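Local coordinates for maltose/maltodextrin-binding protein (Thermus thermophilus, PDB 2GH9) that binds maltotriose and probably serves as the periplasmic receptor that hands maltodextrins to an ABC-type sugar importer, at residues E132-L135 / A136-K140; F198-D201 / L202-Y206. All coordinates share one frame; numbering follows the deposited sequence.

Interaction 1: residues E132-L135 / A136-K140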
ATOM      1  N   GLU A 132       5.628   9.150  23.649  1.00 27.86           N
ATOM      2  CA  GLU A 132       4.984   9.731  24.833  1.00 28.74           C
ATOM      3  C   GLU A 132       4.379  11.092  24.473  1.00 29.08           C
ATOM      4  O   GLU A 132       3.281  11.441  24.898  1.00 28.91           O
ATOM      5  CB  GLU A 132       5.999   9.859  25.985  1.00 28.82           C
ATOM      6  CG  GLU A 132       6.450   8.510  26.644  1.00 29.20           C
ATOM      7  CD  GLU A 132       7.386   7.632  25.791  1.00 30.24           C
ATOM      8  OE1 GLU A 132       8.224   8.171  25.024  1.00 30.58           O
ATOM      9  OE2 GLU A 132       7.282   6.375  25.907  1.00 29.89           O
ATOM     10  N   GLU A 133       5.112  11.841  23.664  1.00 29.25           N
ATOM     11  CA  GLU A 133       4.656  13.125  23.153  1.00 30.11           C
ATOM     12  C   GLU A 133       3.444  12.983  22.209  1.00 29.75           C
ATOM     13  O   GLU A 133       2.526  13.795  22.240  1.00 30.19           O
ATOM     14  CB  GLU A 133       5.808  13.787  22.407  1.00 30.62           C
ATOM     15  CG  GLU A 133       5.882  15.265  22.571  1.00 32.65           C
ATOM     16  CD  GLU A 133       7.130  15.832  21.951  1.00 31.44           C
ATOM     17  OE1 GLU A 133       7.928  16.441  22.686  1.00 35.89           O
ATOM     18  OE2 GLU A 133       7.317  15.661  20.740  1.00 33.17           O
ATOM     19  N   PHE A 134       3.468  11.944  21.375  1.00 29.88           N
ATOM     20  CA  PHE A 134       2.365  11.602  20.476  1.00 29.88           C
ATOM     21  C   PHE A 134       1.132  11.214  21.262  1.00 29.71           C
ATOM     22  O   PHE A 134       0.048  11.700  20.983  1.00 29.61           O
ATOM     23  CB  PHE A 134       2.762  10.433  19.554  1.00 28.85           C
ATOM     24  CG  PHE A 134       1.581   9.729  18.907  1.00 29.03           C
ATOM     25  CD1 PHE A 134       0.980  10.254  17.762  1.00 27.45           C
ATOM     26  CD2 PHE A 134       1.103   8.529  19.425  1.00 26.26           C
ATOM     27  CE1 PHE A 134      -0.099   9.614  17.174  1.00 27.71           C
ATOM     28  CE2 PHE A 134       0.042   7.884  18.833  1.00 26.99           C
ATOM     29  CZ  PHE A 134      -0.561   8.431  17.699  1.00 27.16           C
ATOM     30  N   LEU A 135       1.320  10.312  22.225  1.00 30.45           N
ATOM     31  CA  LEU A 135       0.247   9.830  23.065  1.00 31.16           C
ATOM     32  C   LEU A 135      -0.452  10.967  23.787  1.00 31.65           C
ATOM     33  O   LEU A 135      -1.679  11.063  23.741  1.00 31.82           O
ATOM     34  CB  LEU A 135       0.757   8.793  24.072  1.00 31.18           C
ATOM     35  CG  LEU A 135      -0.297   8.170  24.992  1.00 30.75           C
ATOM     36  CD1 LEU A 135      -1.482   7.587  24.204  1.00 26.67           C
ATOM     37  CD2 LEU A 135       0.371   7.110  25.890  1.00 31.12           C
ATOM     38  N   ALA A 136       0.333  11.832  24.419  1.00 32.32           N
ATOM     39  CA  ALA A 136      -0.201  12.972  25.173  1.00 33.06           C
ATOM     40  C   ALA A 136      -1.005  13.922  24.277  1.00 33.63           C
ATOM     41  O   ALA A 136      -2.108  14.342  24.636  1.00 34.35           O
ATOM     42  CB  ALA A 136       0.928  13.727  25.865  1.00 32.81           C
ATOM     43  N   LEU A 137      -0.451  14.227  23.107  1.00 33.92           N
ATOM     44  CA  LEU A 137      -1.116  15.047  22.099  1.00 33.61           C
ATOM     45  C   LEU A 137      -2.415  14.423  21.575  1.00 33.78           C
ATOM     46  O   LEU A 137      -3.442  15.101  21.511  1.00 33.55           O
ATOM     47  CB  LEU A 137      -0.165  15.292  20.934  1.00 33.78           C
ATOM     48  CG  LEU A 137      -0.575  16.203  19.783  1.00 34.19           C
ATOM     49  CD1 LEU A 137      -0.891  17.608  20.295  1.00 33.68           C
ATOM     50  CD2 LEU A 137       0.537  16.237  18.715  1.00 33.62           C
ATOM     51  N   ALA A 138      -2.366  13.146  21.189  1.00 33.67           N
ATOM     52  CA  ALA A 138      -3.513  12.475  20.593  1.00 34.04           C
ATOM     53  C   ALA A 138      -4.688  12.424  21.572  1.00 34.35           C
ATOM     54  O   ALA A 138      -5.833  12.618  21.184  1.00 33.10           O
ATOM     55  CB  ALA A 138      -3.136  11.049  20.128  1.00 33.49           C
ATOM     56  N   GLN A 139      -4.391  12.138  22.838  1.00 35.36           N
ATOM     57  CA  GLN A 139      -5.427  12.084  23.872  1.00 36.34           C
ATOM     58  C   GLN A 139      -6.013  13.476  24.131  1.00 37.58           C
ATOM     59  O   GLN A 139      -7.235  13.614  24.291  1.00 38.16           O
ATOM     60  CB  GLN A 139      -4.881  11.472  25.170  1.00 35.88           C
ATOM     61  CG  GLN A 139      -4.759   9.926  25.114  1.00 36.10           C
ATOM     62  CD  GLN A 139      -3.975   9.349  26.272  1.00 35.46           C
ATOM     63  OE1 GLN A 139      -3.179  10.041  26.901  1.00 36.02           O
ATOM     64  NE2 GLN A 139      -4.169   8.073  26.537  1.00 35.70           N
ATOM     65  N   LYS A 140      -5.135  14.480  24.159  1.00 38.72           N
ATOM     66  CA  LYS A 140      -5.522  15.880  24.349  1.00 39.69           C
ATOM     67  C   LYS A 140      -6.486  16.375  23.277  1.00 40.48           C
ATOM     68  O   LYS A 140      -7.464  17.074  23.580  1.00 40.52           O
ATOM     69  CB  LYS A 140      -4.287  16.787  24.345  1.00 39.94           C
ATOM     70  CG  LYS A 140      -4.622  18.277  24.523  1.00 39.74           C
ATOM     71  CD  LYS A 140      -3.402  19.165  24.417  1.00 41.01           C
ATOM     72  CE  LYS A 140      -3.797  20.647  24.281  1.00 42.94           C
ATOM     73  NZ  LYS A 140      -4.459  21.000  22.941  1.00 44.56           N
TER
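Leu135 and Gln139, one helical turn apart, cross at a slant on one flank of helix 131-141. The amide of Gln139 reaches back along the helix to the leucine branch: CD1 of Leu135 lies 3.6 Å from NE2 of Gln139, while OE1 of Gln139 stands 3.9 Å from CG of Leu135. With CG set anti to its carbonyl carbon (chi1 -77°) and an extended chain beyond, Gln139 brings its amide beside Leu135, and its NE2 is a hydrogen-bond donor to O of Tyr206. A leucine here would probably leave the Tyr206 carbonyl without its amide partner and so weaken the tie to the end of helix 189-204. A second pair, Phe134 and Ala138, faces inward. The methyl CB of Ala138 sits over one face of the Phe134 ring, 4.4 Å from CZ, a loose apolar touch beside a ring that also meets Phe149 and Phe252 edge-to-face. Backbone bonds fix the spacing of both pairs: Ala138 N reaches Phe134 O at 2.8 Å, and Gln139 N reaches Leu135 O at 3.1 Å. Glu133 is paired with Arg129. Phe134, Leu137 and Ala138 all rest on Met229 of strand 227-232, whereas Glu132 and Lys140 are exposed, the pattern of an amphipathic helix, here one flanking the four-stranded mixed sheet of this periplasmic binding protein.

Interaction 2: residues F198-D201 / L202-Y206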
ATOM      1  N   PHE A 198      -0.452  -4.225  21.876  1.00 25.61           N
ATOM      2  CA  PHE A 198      -0.332  -2.790  21.596  1.00 25.23           C
ATOM      3  C   PHE A 198      -1.524  -2.262  20.777  1.00 25.29           C
ATOM      4  O   PHE A 198      -2.074  -1.176  21.076  1.00 24.39           O
ATOM      5  CB  PHE A 198       0.980  -2.467  20.870  1.00 24.83           C
ATOM      6  CG  PHE A 198       1.022  -1.072  20.338  1.00 24.21           C
ATOM      7  CD1 PHE A 198       1.098  -0.009  21.206  1.00 22.33           C
ATOM      8  CD2 PHE A 198       0.936  -0.820  18.979  1.00 23.04           C
ATOM      9  CE1 PHE A 198       1.086   1.287  20.742  1.00 21.90           C
ATOM     10  CE2 PHE A 198       0.919   0.479  18.505  1.00 21.98           C
ATOM     11  CZ  PHE A 198       1.008   1.534  19.386  1.00 23.50           C
ATOM     12  N   ILE A 199      -1.917  -3.021  19.744  1.00 25.63           N
ATOM     13  CA  ILE A 199      -3.077  -2.640  18.943  1.00 26.03           C
ATOM     14  C   ILE A 199      -4.340  -2.627  19.816  1.00 26.62           C
ATOM     15  O   ILE A 199      -5.091  -1.660  19.778  1.00 26.51           O
ATOM     16  CB  ILE A 199      -3.257  -3.491  17.663  1.00 25.89           C
ATOM     17  CG1 ILE A 199      -2.061  -3.301  16.720  1.00 25.40           C
ATOM     18  CG2 ILE A 199      -4.575  -3.108  16.952  1.00 24.92           C
ATOM     19  CD1 ILE A 199      -1.817  -4.447  15.732  1.00 25.61           C
ATOM     20  N   LYS A 200      -4.548  -3.655  20.630  1.00 27.26           N
ATOM     21  CA  LYS A 200      -5.641  -3.600  21.633  1.00 28.94           C
ATOM     22  C   LYS A 200      -5.588  -2.351  22.506  1.00 28.73           C
ATOM     23  O   LYS A 200      -6.603  -1.672  22.702  1.00 28.78           O
ATOM     24  CB  LYS A 200      -5.645  -4.833  22.528  1.00 28.91           C
ATOM     25  CG  LYS A 200      -6.253  -6.021  21.886  1.00 31.47           C
ATOM     26  CD  LYS A 200      -6.165  -7.280  22.784  1.00 31.57           C
ATOM     27  CE  LYS A 200      -7.140  -7.247  23.967  1.00 34.43           C
ATOM     28  NZ  LYS A 200      -6.971  -8.509  24.774  1.00 34.63           N
ATOM     29  N   ASP A 201      -4.389  -2.040  22.998  1.00 29.39           N
ATOM     30  CA  ASP A 201      -4.185  -0.912  23.898  1.00 28.92           C
ATOM     31  C   ASP A 201      -4.558   0.398  23.252  1.00 29.03           C
ATOM     32  O   ASP A 201      -4.951   1.322  23.945  1.00 27.99           O
ATOM     33  CB  ASP A 201      -2.728  -0.833  24.396  1.00 29.40           C
ATOM     34  CG  ASP A 201      -2.341  -1.977  25.324  1.00 30.64           C
ATOM     35  OD1 ASP A 201      -3.221  -2.742  25.779  1.00 30.37           O
ATOM     36  OD2 ASP A 201      -1.126  -2.117  25.603  1.00 31.87           O
ATOM     37  N   LEU A 202      -4.397   0.497  21.928  1.00 29.24           N
ATOM     38  CA  LEU A 202      -4.787   1.697  21.183  1.00 29.26           C
ATOM     39  C   LEU A 202      -6.286   1.984  21.380  1.00 29.18           C
ATOM     40  O   LEU A 202      -6.729   3.115  21.269  1.00 28.65           O
ATOM     41  CB  LEU A 202      -4.443   1.557  19.671  1.00 28.79           C
ATOM     42  CG  LEU A 202      -2.959   1.702  19.257  1.00 27.65           C
ATOM     43  CD1 LEU A 202      -2.736   1.466  17.758  1.00 25.78           C
ATOM     44  CD2 LEU A 202      -2.420   3.074  19.625  1.00 25.73           C
ATOM     45  N   ARG A 203      -7.057   0.943  21.658  1.00 30.60           N
ATOM     46  CA  ARG A 203      -8.481   1.119  21.944  1.00 31.44           C
ATOM     47  C   ARG A 203      -8.749   1.115  23.446  1.00 31.66           C
ATOM     48  O   ARG A 203      -9.296   2.057  23.958  1.00 32.28           O
ATOM     49  CB  ARG A 203      -9.303   0.034  21.266  1.00 31.47           C
ATOM     50  CG  ARG A 203     -10.815   0.147  21.483  1.00 31.43           C
ATOM     51  CD  ARG A 203     -11.535  -0.820  20.559  1.00 31.76           C
ATOM     52  NE  ARG A 203     -11.509  -0.330  19.178  1.00 32.31           N
ATOM     53  CZ  ARG A 203     -11.771  -1.060  18.095  1.00 31.43           C
ATOM     54  NH1 ARG A 203     -12.080  -2.340  18.199  1.00 34.22           N
ATOM     55  NH2 ARG A 203     -11.713  -0.500  16.895  1.00 30.79           N
ATOM     56  N   PHE A 204      -8.338   0.062  24.141  1.00 32.69           N
ATOM     57  CA  PHE A 204      -8.818  -0.173  25.512  1.00 32.68           C
ATOM     58  C   PHE A 204      -8.000   0.476  26.635  1.00 32.97           C
ATOM     59  O   PHE A 204      -8.466   0.552  27.789  1.00 32.73           O
ATOM     60  CB  PHE A 204      -8.913  -1.670  25.759  1.00 33.09           C
ATOM     61  CG  PHE A 204      -9.794  -2.386  24.782  1.00 34.42           C
ATOM     62  CD1 PHE A 204     -11.123  -1.993  24.608  1.00 34.80           C
ATOM     63  CD2 PHE A 204      -9.302  -3.449  24.022  1.00 34.87           C
ATOM     64  CE1 PHE A 204     -11.947  -2.661  23.694  1.00 34.60           C
ATOM     65  CE2 PHE A 204     -10.117  -4.109  23.109  1.00 34.10           C
ATOM     66  CZ  PHE A 204     -11.440  -3.715  22.952  1.00 33.92           C
ATOM     67  N   LYS A 205      -6.775   0.895  26.332  1.00 32.63           N
ATOM     68  CA  LYS A 205      -5.931   1.528  27.338  1.00 32.49           C
ATOM     69  C   LYS A 205      -5.776   2.991  27.022  1.00 32.07           C
ATOM     70  O   LYS A 205      -6.033   3.846  27.865  1.00 30.98           O
ATOM     71  CB  LYS A 205      -4.546   0.888  27.411  1.00 32.51           C
ATOM     72  CG  LYS A 205      -3.658   1.551  28.469  1.00 33.28           C
ATOM     73  CD  LYS A 205      -2.215   1.131  28.391  1.00 33.82           C
ATOM     74  CE  LYS A 205      -2.021  -0.340  28.691  1.00 34.54           C
ATOM     75  NZ  LYS A 205      -0.557  -0.607  28.945  1.00 36.47           N
ATOM     76  N   TYR A 206      -5.307   3.275  25.807  1.00 31.90           N
ATOM     77  CA  TYR A 206      -5.008   4.638  25.414  1.00 32.04           C
ATOM     78  C   TYR A 206      -6.241   5.367  24.905  1.00 31.63           C
ATOM     79  O   TYR A 206      -6.231   6.586  24.826  1.00 31.74           O
ATOM     80  CB  TYR A 206      -3.871   4.682  24.363  1.00 32.41           C
ATOM     81  CG  TYR A 206      -2.630   3.881  24.733  1.00 32.12           C
ATOM     82  CD1 TYR A 206      -1.867   4.203  25.864  1.00 33.15           C
ATOM     83  CD2 TYR A 206      -2.210   2.818  23.946  1.00 33.62           C
ATOM     84  CE1 TYR A 206      -0.713   3.483  26.190  1.00 31.88           C
ATOM     85  CE2 TYR A 206      -1.076   2.080  24.273  1.00 33.26           C
ATOM     86  CZ  TYR A 206      -0.333   2.417  25.391  1.00 32.76           C
ATOM     87  OH  TYR A 206       0.760   1.658  25.698  1.00 32.02           O
TER
HETATM   88  O   HOH W   1       0.901  -0.611  24.744  1.00 23.04           O
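Leu202 lies over one face of the Phe198 ring, its CG 4.3 Å from the ring centroid in a CH-pi contact, with CD2 of Leu202 3.8 Å from CZ of Phe198. Phe198 CG stands anti to the backbone N (chi1 169°), which lays the ring alongside Leu202. Asp201 and Tyr206 meet more closely still: CE2 of Tyr206 comes within 3.4 Å of CB of Asp201. The backbone O of Asp201 is gripped twice, by Tyr206 N at 2.7 Å in a nearly straight bond (176°) and by Lys205 N at 3.0 Å, the first an i to i+5 bond by which the chain leaving helix 189-204 turns back onto it. The side chains of Asp201 and Lys205 run alongside each other; OD2 of Asp201 and NZ of Lys205 form a long salt bridge of 3.7 Å. A water links the same OD2, to which it donates at 2.7 Å, to the hydroxyl of Tyr206. Farther out, Gln197 holds OD1 of Asp201, Phe162 meets the Phe198 ring edge-to-face, and Trp131 meets the rings of Phe198 and Tyr206, the latter edge-to-face. The carboxylate is thus fixed mainly by neutral partners, with the lysine probably adding only a modest electrostatic pull at the partly exposed end of the helix.

Overall arrangement
Interactions 1 and 2 are each a turn-to-turn contact at a single helix, and each mixes buried side chains with exposed ones. They touch directly: besides the polar tie from Gln139 to Tyr206, CD2 of Leu135 packs 3.7 Å from CD1 of Tyr206. Helix 131-141 is thereby tied to the end of helix 189-204, and Trp131 at its start packs against the second helix too. Residues 132-140 send apolar groups to strand 227-232 and make regular helical bonds; residues 198-206 lean on helices 156-166 and 341-357, and near the surface add ionic and water-mediated contacts where the helix ends.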